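Local coordinates for serine-rich secreted cell wall anchored (LPXTG-motif ) protein (Lactobacillus reuteri ATCC 53608, PDB 5NXK) that probably serves as a surface adhesin, a beta-solenoid module through which the bacterium attaches in the host gut, at residues Thr219-Leu225 against Ala245-Arg251; Lys159-Val165 against Thr184-Leu190; Ile19-Leu24 against Arg41-Gly47. All coordinates share one frame. Residue numbers count along the deposited sequence, not the author numbering.

Contact 1: residues Thr219-Leu225 against Ala245-Arg251; sequences TEYNIKL and AKVDNVR
Equivalent residues of successive coils stack in a parallel beta-solenoid, and here two such stretches run parallel. Thr219 faces Ala245 and Glu220 Lys246; Val247 is extra, so the register becomes Tyr221-Asp248, Asn222-Asn249, Ile223-Val250 and Lys224-Arg251, CA atoms 4.7 to 4.9 Å apart. Most residues are extended, but Glu220, Asn222, Lys246 and Asn249 take helical phi/psi values, Val247 (-105/-70) is not extended either, and the chain turns corners at Asn222 and Asn249-Val250.

Eight hydrogen bonds cross, seven between backbone atoms. Lys246 N donates to Thr219 O (2.7 Å). Glu220 O accepts from Val247 N (2.9 Å) and Asp248 N (3.1 Å), one carbonyl serving both amides at the extra residue. Asn222 N reaches Asp248 O (3.3 Å), Ile223 N Asn249 O (2.8 Å), Arg251 N Ile223 O (2.8 Å) and Leu225 N Arg251 O (3.0 Å).

The eighth joins the corner asparagines, both m rotamers: Asn249 ND2 to Asn222 OD1 (2.9 Å), one rung of a ladder that Asp187 and Asn282 extend. Outside partners satisfy Thr219 OG1 (Asp187), Glu220 (salt bridge to Lys159), Asp248 OD1 (Ser281 N) and Asn249 ND2 (also Glu276 O). Arg251 lays CD over the Tyr221 ring (3.8 Å to the centroid, CH-pi). Its NH1 forms a salt bridge with Asp248 OD2 (2.7 Å), NH2 one with Asp156. Water 1 accepts from Arg251 NH2 (2.9 Å) and Lys224 NZ (3.0 Å).

On the face carrying Ile223 and Val250, Ile223 CB meets Val250 CG2 (4.2 Å), both packing on Phe233. Strand 221-226 lies between strands 186-191 and 248-252.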
# COMPACT_ATOMS: atom_id res chain seq x y z
N THR A 219 1.73 11.99 -10.24
CA THR A 219 2.43 11.68 -8.99
C THR A 219 3.74 12.44 -8.85
O THR A 219 4.48 12.58 -9.81
CB THR A 219 2.67 10.17 -8.93
OG1 THR A 219 1.40 9.50 -8.86
CG2 THR A 219 3.51 9.78 -7.74
N GLU A 220 4.02 12.94 -7.65
CA GLU A 220 5.32 13.58 -7.40
C GLU A 220 6.41 12.55 -7.09
O GLU A 220 7.49 12.62 -7.66
CB GLU A 220 5.21 14.60 -6.27
CG GLU A 220 4.26 15.74 -6.59
CD GLU A 220 4.27 16.83 -5.54
OE1 GLU A 220 4.89 17.89 -5.78
OE2 GLU A 220 3.67 16.63 -4.47
N TYR A 221 6.14 11.62 -6.18
CA TYR A 221 7.09 10.53 -5.89
C TYR A 221 6.38 9.19 -6.01
O TYR A 221 5.31 9.02 -5.44
CB TYR A 221 7.67 10.61 -4.48
CG TYR A 221 7.86 11.98 -3.88
CD1 TYR A 221 8.54 12.97 -4.56
CD2 TYR A 221 7.35 12.26 -2.62
CE1 TYR A 221 8.72 14.22 -4.00
CE2 TYR A 221 7.51 13.51 -2.05
CZ TYR A 221 8.19 14.49 -2.74
OH TYR A 221 8.36 15.73 -2.18
N ASN A 222 6.97 8.24 -6.73
CA ASN A 222 6.36 6.90 -6.78
C ASN A 222 6.46 6.21 -5.42
O ASN A 222 5.48 5.67 -4.90
CB ASN A 222 7.03 6.03 -7.85
CG ASN A 222 6.84 6.58 -9.25
OD1 ASN A 222 7.80 6.93 -9.92
ND2 ASN A 222 5.58 6.67 -9.71
N ILE A 223 7.66 6.20 -4.85
CA ILE A 223 7.91 5.52 -3.59
C ILE A 223 8.64 6.46 -2.64
O ILE A 223 9.69 6.99 -2.95
CB ILE A 223 8.74 4.24 -3.77
CG1 ILE A 223 8.04 3.26 -4.73
CG2 ILE A 223 8.98 3.55 -2.42
CD1 ILE A 223 8.90 2.02 -5.05
N LYS A 224 8.04 6.69 -1.48
CA LYS A 224 8.70 7.49 -0.47
C LYS A 224 8.95 6.61 0.74
O LYS A 224 8.02 6.03 1.32
CB LYS A 224 7.86 8.72 -0.09
CG LYS A 224 8.66 9.67 0.78
CD LYS A 224 7.90 10.91 1.24
CE LYS A 224 8.88 11.82 1.98
NZ LYS A 224 8.80 13.22 1.52
N LEU A 225 10.22 6.49 1.11
CA LEU A 225 10.65 5.59 2.17
C LEU A 225 11.13 6.44 3.36
O LEU A 225 12.06 7.24 3.21
CB LEU A 225 11.76 4.66 1.67
CG LEU A 225 11.43 3.70 0.51
CD1 LEU A 225 12.68 2.98 -0.00
CD2 LEU A 225 10.34 2.69 0.89
N ALA A 245 7.21 9.55 -12.50
CA ALA A 245 6.64 10.52 -11.57
C ALA A 245 7.19 11.89 -11.93
O ALA A 245 8.15 11.97 -12.68
CB ALA A 245 6.98 10.16 -10.13
N LYS A 246 6.58 12.96 -11.42
CA LYS A 246 7.07 14.29 -11.76
C LYS A 246 8.44 14.57 -11.14
O LYS A 246 9.32 15.11 -11.81
CB LYS A 246 6.08 15.38 -11.31
CG LYS A 246 4.70 15.29 -11.96
CD LYS A 246 3.77 16.34 -11.37
CE LYS A 246 2.38 16.27 -11.97
NZ LYS A 246 1.43 17.18 -11.27
N VAL A 247 8.62 14.20 -9.87
CA VAL A 247 9.83 14.61 -9.16
C VAL A 247 10.84 13.48 -8.98
O VAL A 247 11.90 13.51 -9.61
CB VAL A 247 9.49 15.19 -7.78
CG1 VAL A 247 10.73 15.81 -7.16
CG2 VAL A 247 8.38 16.25 -7.91
N ASP A 248 10.54 12.49 -8.14
CA ASP A 248 11.47 11.38 -7.90
C ASP A 248 10.75 10.04 -8.05
O ASP A 248 9.56 9.96 -7.79
CB ASP A 248 12.10 11.43 -6.49
CG ASP A 248 12.68 12.80 -6.13
OD1 ASP A 248 13.41 13.41 -6.94
OD2 ASP A 248 12.44 13.25 -4.99
N ASN A 249 11.46 8.99 -8.45
CA ASN A 249 10.82 7.66 -8.44
C ASN A 249 10.89 7.04 -7.05
O ASN A 249 9.90 6.53 -6.54
CB ASN A 249 11.44 6.73 -9.47
CG ASN A 249 11.40 7.30 -10.86
OD1 ASN A 249 12.44 7.55 -11.48
ND2 ASN A 249 10.19 7.54 -11.36
N VAL A 250 12.08 7.09 -6.43
CA VAL A 250 12.23 6.65 -5.04
C VAL A 250 12.88 7.76 -4.24
O VAL A 250 13.93 8.29 -4.62
CB VAL A 250 13.07 5.36 -4.88
CG1 VAL A 250 13.13 4.95 -3.39
CG2 VAL A 250 12.50 4.24 -5.73
N ARG A 251 12.25 8.12 -3.13
CA ARG A 251 12.75 9.20 -2.31
C ARG A 251 13.09 8.73 -0.90
O ARG A 251 12.24 8.20 -0.20
CB ARG A 251 11.73 10.32 -2.24
CG ARG A 251 12.07 11.48 -1.34
CD ARG A 251 11.57 12.69 -2.10
NE ARG A 251 11.55 13.92 -1.35
CZ ARG A 251 11.74 15.12 -1.89
NH1 ARG A 251 12.01 15.25 -3.20
NH2 ARG A 251 11.69 16.20 -1.12
O HOH W 1 11.05 15.20 1.54

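Contact 2: residues Lys159-Val165 against Thr184-Leu190; sequences KTTALYV and TDIDMWL
Trp189 offers the face of its indole to the edge of Tyr164 in a T-shaped pair: the tyrosine ring and the five-membered ring have centroids 5.4 Å apart and planes at 84°, with Tyr164 CE1 3.9 Å from Trp189 CD2. Both side chains have chi1 near t. Lys159 O sits at the indole's edge, 3.6 Å from Trp189 CZ3, and Trp189 NE1 hydrogen-bonds to Asp226.

The chains run in the same direction, pairing Thr160-Asp185 through Val165-Leu190 without a shift, and CA atoms lie 4.3 to 5.1 Å apart. Ala162, Asp185 and Asp187 adopt helical phi/psi values; the others are extended. Two reciprocal hydrogen bonds join Thr160 (p) to Asp185 (m): Thr160 N to Asp185 OD2 (3.1 Å) and Asp185 N to Thr160 OG1 (3.0 Å). Further along, Ala162 N donates to Ile186 O (2.8 Å) and Trp189 N to Leu163 O (2.7 Å), whereas Val165 N to Trp189 O (3.2 Å) is weak. Leu163 CD1 touches Met188 CG (3.9 Å), turned to the interior where Leu132 and Met213 lie.

Such in-register stacking of like positions, aromatic on aromatic and apolar on apolar, between consecutive coils is the hallmark of the parallel beta-solenoid.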
# COMPACT_ATOMS: atom_id res chain seq x y z
N LYS A 159 1.90 16.25 1.80
CA LYS A 159 1.72 15.39 0.63
C LYS A 159 0.65 14.36 0.93
O LYS A 159 0.51 13.92 2.06
CB LYS A 159 3.03 14.68 0.25
CG LYS A 159 4.23 15.59 0.01
CD LYS A 159 4.06 16.47 -1.23
CE LYS A 159 5.23 17.45 -1.35
NZ LYS A 159 5.10 18.36 -2.53
N THR A 160 -0.10 13.97 -0.10
CA THR A 160 -1.09 12.92 0.01
C THR A 160 -0.52 11.66 -0.62
O THR A 160 0.44 11.74 -1.40
CB THR A 160 -2.39 13.27 -0.70
OG1 THR A 160 -2.11 13.62 -2.07
CG2 THR A 160 -3.07 14.45 -0.01
N THR A 161 -1.09 10.51 -0.29
CA THR A 161 -0.56 9.26 -0.81
C THR A 161 -1.65 8.24 -1.07
O THR A 161 -2.67 8.24 -0.39
CB THR A 161 0.49 8.66 0.16
OG1 THR A 161 1.06 7.48 -0.42
CG2 THR A 161 -0.15 8.30 1.51
N ALA A 162 -1.42 7.36 -2.04
CA ALA A 162 -2.35 6.26 -2.35
C ALA A 162 -2.24 5.11 -1.36
O ALA A 162 -3.22 4.43 -1.08
CB ALA A 162 -2.11 5.75 -3.75
N LEU A 163 -1.03 4.88 -0.84
CA LEU A 163 -0.79 3.77 0.07
C LEU A 163 0.10 4.26 1.22
O LEU A 163 1.22 4.72 0.98
CB LEU A 163 -0.12 2.60 -0.65
CG LEU A 163 -0.90 1.88 -1.75
CD1 LEU A 163 -0.00 0.90 -2.51
CD2 LEU A 163 -2.12 1.13 -1.19
N TYR A 164 -0.39 4.14 2.45
CA TYR A 164 0.38 4.59 3.61
C TYR A 164 0.56 3.38 4.51
O TYR A 164 -0.17 3.19 5.49
CB TYR A 164 -0.35 5.73 4.32
CG TYR A 164 0.44 6.49 5.35
CD1 TYR A 164 1.49 7.33 4.97
CD2 TYR A 164 0.11 6.41 6.71
CE1 TYR A 164 2.20 8.05 5.91
CE2 TYR A 164 0.82 7.14 7.66
CZ TYR A 164 1.86 7.96 7.25
OH TYR A 164 2.59 8.70 8.16
N VAL A 165 1.56 2.57 4.17
CA VAL A 165 1.79 1.28 4.80
C VAL A 165 3.14 1.37 5.48
O VAL A 165 4.16 1.58 4.82
CB VAL A 165 1.78 0.14 3.77
CG1 VAL A 165 2.11 -1.20 4.45
CG2 VAL A 165 0.44 0.08 3.03
N THR A 184 -3.43 11.43 -5.92
CA THR A 184 -2.55 11.72 -4.79
C THR A 184 -1.11 11.99 -5.20
O THR A 184 -0.69 11.65 -6.31
CB THR A 184 -2.61 10.57 -3.76
OG1 THR A 184 -2.35 9.33 -4.41
CG2 THR A 184 -4.03 10.50 -3.12
N ASP A 185 -0.34 12.61 -4.30
CA ASP A 185 1.02 13.04 -4.61
C ASP A 185 2.01 11.89 -4.63
O ASP A 185 3.07 11.98 -5.26
CB ASP A 185 1.51 14.08 -3.61
CG ASP A 185 0.63 15.32 -3.57
OD1 ASP A 185 0.18 15.77 -4.65
OD2 ASP A 185 0.41 15.87 -2.47
N ILE A 186 1.70 10.83 -3.89
CA ILE A 186 2.66 9.74 -3.69
C ILE A 186 1.96 8.40 -3.96
O ILE A 186 0.84 8.22 -3.52
CB ILE A 186 3.27 9.78 -2.26
CG1 ILE A 186 3.91 11.15 -1.99
CG2 ILE A 186 4.29 8.66 -2.07
CD1 ILE A 186 4.38 11.32 -0.54
N ASP A 187 2.60 7.49 -4.69
CA ASP A 187 2.00 6.18 -4.94
C ASP A 187 2.13 5.25 -3.73
O ASP A 187 1.17 4.60 -3.32
CB ASP A 187 2.61 5.50 -6.17
CG ASP A 187 2.39 6.27 -7.48
OD1 ASP A 187 1.46 7.11 -7.55
OD2 ASP A 187 3.15 6.03 -8.44
N MET A 188 3.33 5.19 -3.15
CA MET A 188 3.58 4.34 -1.97
C MET A 188 4.37 5.13 -0.95
O MET A 188 5.49 5.55 -1.22
CB MET A 188 4.37 3.08 -2.33
CG MET A 188 3.66 2.10 -3.24
SD MET A 188 4.78 0.74 -3.67
CE MET A 188 3.68 -0.33 -4.59
N TRP A 189 3.79 5.34 0.23
CA TRP A 189 4.49 6.06 1.28
C TRP A 189 4.63 5.13 2.48
O TRP A 189 3.65 4.78 3.12
CB TRP A 189 3.73 7.33 1.70
CG TRP A 189 4.54 8.26 2.55
CD1 TRP A 189 5.78 8.04 3.06
CD2 TRP A 189 4.17 9.59 2.96
NE1 TRP A 189 6.21 9.13 3.76
CE2 TRP A 189 5.24 10.10 3.72
CE3 TRP A 189 3.04 10.39 2.76
CZ2 TRP A 189 5.21 11.38 4.28
CZ3 TRP A 189 3.02 11.66 3.32
CH2 TRP A 189 4.10 12.14 4.07
N LEU A 190 5.87 4.73 2.76
CA LEU A 190 6.15 3.84 3.88
C LEU A 190 6.96 4.64 4.89
O LEU A 190 8.08 5.06 4.61
CB LEU A 190 6.92 2.59 3.43
CG LEU A 190 6.25 1.66 2.41
CD1 LEU A 190 6.48 2.13 0.97
CD2 LEU A 190 6.70 0.21 2.60

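Contact 3: residues Ile19-Leu24 against Arg41-Gly47; sequences ITTIKL and RNITIIG
Three apolar residues, Ile46, Ile22 and Leu24, lose the most surface in this pairing of neighbouring parallel strands. The axes of strands 21-24 and 41-46 approach to 4.6 Å at a signed crossing angle of -17°, in the register Thr20-Ile43, Thr21-Thr44, Ile22-Ile45, Lys23-Ile46 and Leu24-Gly47. Both strands are extended; Thr20 (-115/-28), just before strand 21-24, is not.

Ile46 (m, t) shares a face with Thr21, Lys23 and Thr44; its CD1 lies 3.9 Å from both Thr21 CG2 and Lys23 CG. Ile22 (m, t) points to the other face with Ile45: Ile22 CB is 4.5 Å from Ile45 CG1, and Ile22 CD1 is 4.3 Å from Ile43 CG2. Leu24 (m, t) sets CG 4.0 Å from Ile45 CG2.

The backbones of the two strands form the regular parallel ladder: Thr44 N to Thr20 O (2.8 Å), Ile22 N to Thr44 O (2.8 Å), Ile46 N to Ile22 O (2.6 Å) and Leu24 N to Ile46 O (2.9 Å). Before the ladder begins, Arg41 curls back, chi1 to chi3 all m, to donate NH2 to Ile19 O (3.0 Å), while NH1 hydrogen-bonds to Leu14 O, at the end of helix 7-14. Water 2 donates to Ile19 O (2.8 Å) and accepts from Arg41 NE (3.1 Å) and Asn42 N (3.0 Å).

Strand 21-24 lies between strands 3-4 and 41-46, and strand 71-77 follows. Ile22 packs on Val4 and on helix 7-14, which covers the solenoid's N-terminal end.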
# COMPACT_ATOMS: atom_id res chain seq x y z
N ILE A 19 -14.09 -17.31 12.83
CA ILE A 19 -14.25 -17.33 11.38
C ILE A 19 -12.92 -17.07 10.67
O ILE A 19 -12.22 -16.10 11.00
CB ILE A 19 -15.30 -16.28 10.91
CG1 ILE A 19 -16.69 -16.69 11.39
CG2 ILE A 19 -15.33 -16.19 9.40
CD1 ILE A 19 -17.14 -18.05 10.87
N THR A 20 -12.56 -17.97 9.76
CA THR A 20 -11.32 -17.85 8.99
C THR A 20 -11.54 -17.63 7.48
O THR A 20 -10.70 -17.05 6.81
CB THR A 20 -10.42 -19.10 9.16
OG1 THR A 20 -11.07 -20.26 8.63
CG2 THR A 20 -10.08 -19.32 10.63
N THR A 21 -12.67 -18.12 6.95
CA THR A 21 -12.92 -18.02 5.51
C THR A 21 -14.31 -17.45 5.22
O THR A 21 -15.30 -17.86 5.82
CB THR A 21 -12.76 -19.39 4.82
OG1 THR A 21 -11.50 -19.97 5.19
CG2 THR A 21 -12.83 -19.24 3.31
N ILE A 22 -14.35 -16.47 4.33
CA ILE A 22 -15.59 -15.76 4.00
C ILE A 22 -15.74 -15.69 2.49
O ILE A 22 -14.79 -15.32 1.79
CB ILE A 22 -15.58 -14.34 4.62
CG1 ILE A 22 -15.47 -14.42 6.14
CG2 ILE A 22 -16.79 -13.53 4.18
CD1 ILE A 22 -15.25 -13.08 6.79
N LYS A 23 -16.91 -16.07 1.97
CA LYS A 23 -17.17 -16.00 0.53
C LYS A 23 -18.25 -14.98 0.25
O LYS A 23 -19.33 -15.04 0.84
CB LYS A 23 -17.61 -17.35 -0.04
CG LYS A 23 -16.55 -18.42 -0.09
CD LYS A 23 -17.01 -19.57 -0.99
CE LYS A 23 -17.45 -19.04 -2.35
NZ LYS A 23 -17.72 -20.13 -3.33
N LEU A 24 -17.98 -14.05 -0.67
CA LEU A 24 -18.99 -13.09 -1.08
C LEU A 24 -19.95 -13.76 -2.05
O LEU A 24 -19.52 -14.40 -3.01
CB LEU A 24 -18.35 -11.86 -1.74
CG LEU A 24 -17.24 -11.16 -0.95
CD1 LEU A 24 -16.68 -9.93 -1.69
CD2 LEU A 24 -17.75 -10.77 0.44
N ARG A 41 -6.13 -13.35 14.43
CA ARG A 41 -7.10 -13.66 13.38
C ARG A 41 -6.37 -14.03 12.11
O ARG A 41 -5.35 -13.43 11.75
CB ARG A 41 -8.05 -12.50 13.11
CG ARG A 41 -9.00 -12.17 14.27
CD ARG A 41 -9.97 -13.31 14.59
NE ARG A 41 -10.86 -13.67 13.48
CZ ARG A 41 -11.93 -12.96 13.12
NH1 ARG A 41 -12.23 -11.84 13.77
NH2 ARG A 41 -12.70 -13.36 12.11
N ASN A 42 -6.88 -15.06 11.45
CA ASN A 42 -6.45 -15.44 10.12
C ASN A 42 -7.68 -15.46 9.21
O ASN A 42 -8.48 -16.39 9.26
CB ASN A 42 -5.77 -16.81 10.18
CG ASN A 42 -5.40 -17.34 8.81
OD1 ASN A 42 -5.06 -16.58 7.90
ND2 ASN A 42 -5.48 -18.66 8.65
N ILE A 43 -7.82 -14.43 8.38
CA ILE A 43 -9.06 -14.23 7.64
C ILE A 43 -8.83 -14.16 6.14
O ILE A 43 -7.96 -13.42 5.67
CB ILE A 43 -9.77 -12.92 8.07
CG1 ILE A 43 -10.09 -12.94 9.57
CG2 ILE A 43 -11.03 -12.70 7.24
CD1 ILE A 43 -10.54 -11.58 10.11
N THR A 44 -9.61 -14.93 5.40
CA THR A 44 -9.58 -14.88 3.94
C THR A 44 -10.95 -14.56 3.39
O THR A 44 -11.92 -15.27 3.65
CB THR A 44 -9.11 -16.22 3.35
OG1 THR A 44 -7.80 -16.52 3.86
CG2 THR A 44 -9.06 -16.14 1.83
N ILE A 45 -11.03 -13.48 2.62
CA ILE A 45 -12.25 -13.15 1.93
C ILE A 45 -12.15 -13.58 0.48
O ILE A 45 -11.32 -13.06 -0.27
CB ILE A 45 -12.57 -11.64 1.96
CG1 ILE A 45 -12.71 -11.15 3.40
CG2 ILE A 45 -13.84 -11.35 1.15
CD1 ILE A 45 -13.11 -9.68 3.50
N ILE A 46 -12.98 -14.54 0.10
CA ILE A 46 -13.04 -15.00 -1.28
C ILE A 46 -14.08 -14.17 -2.03
O ILE A 46 -15.28 -14.26 -1.77
CB ILE A 46 -13.40 -16.49 -1.38
CG1 ILE A 46 -12.32 -17.33 -0.69
CG2 ILE A 46 -13.56 -16.90 -2.82
CD1 ILE A 46 -12.69 -18.80 -0.55
N GLY A 47 -13.62 -13.34 -2.96
CA GLY A 47 -14.49 -12.35 -3.57
C GLY A 47 -15.45 -12.88 -4.61
O GLY A 47 -16.55 -12.34 -4.79
O HOH W 2 -9.67 -16.09 12.05
O HOH W 3 -7.86 -17.33 6.28

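How the contacts relate
The three contacts sample one repeated principle, coil stacked on coil, at different points along the solenoid. Contacts 1 and 2 are neighbours: their centres lie 9 Å apart, and strands 186-191 and 221-226 adjoin in one sheet. Two probable hydrogen bonds pass between them, Thr219 OG1 to Asp187 OD1 and Glu220 N to Asp185 O, each 2.7 Å. Contact 3 belongs to a different sheet near the N-terminus; its centre is 27 Å from that of contact 2 and 34 Å from that of contact 1, with nearest atoms about 16 and 25 Å away. In sequence the order is contact 3, contact 2, contact 1, each closing before the next opens.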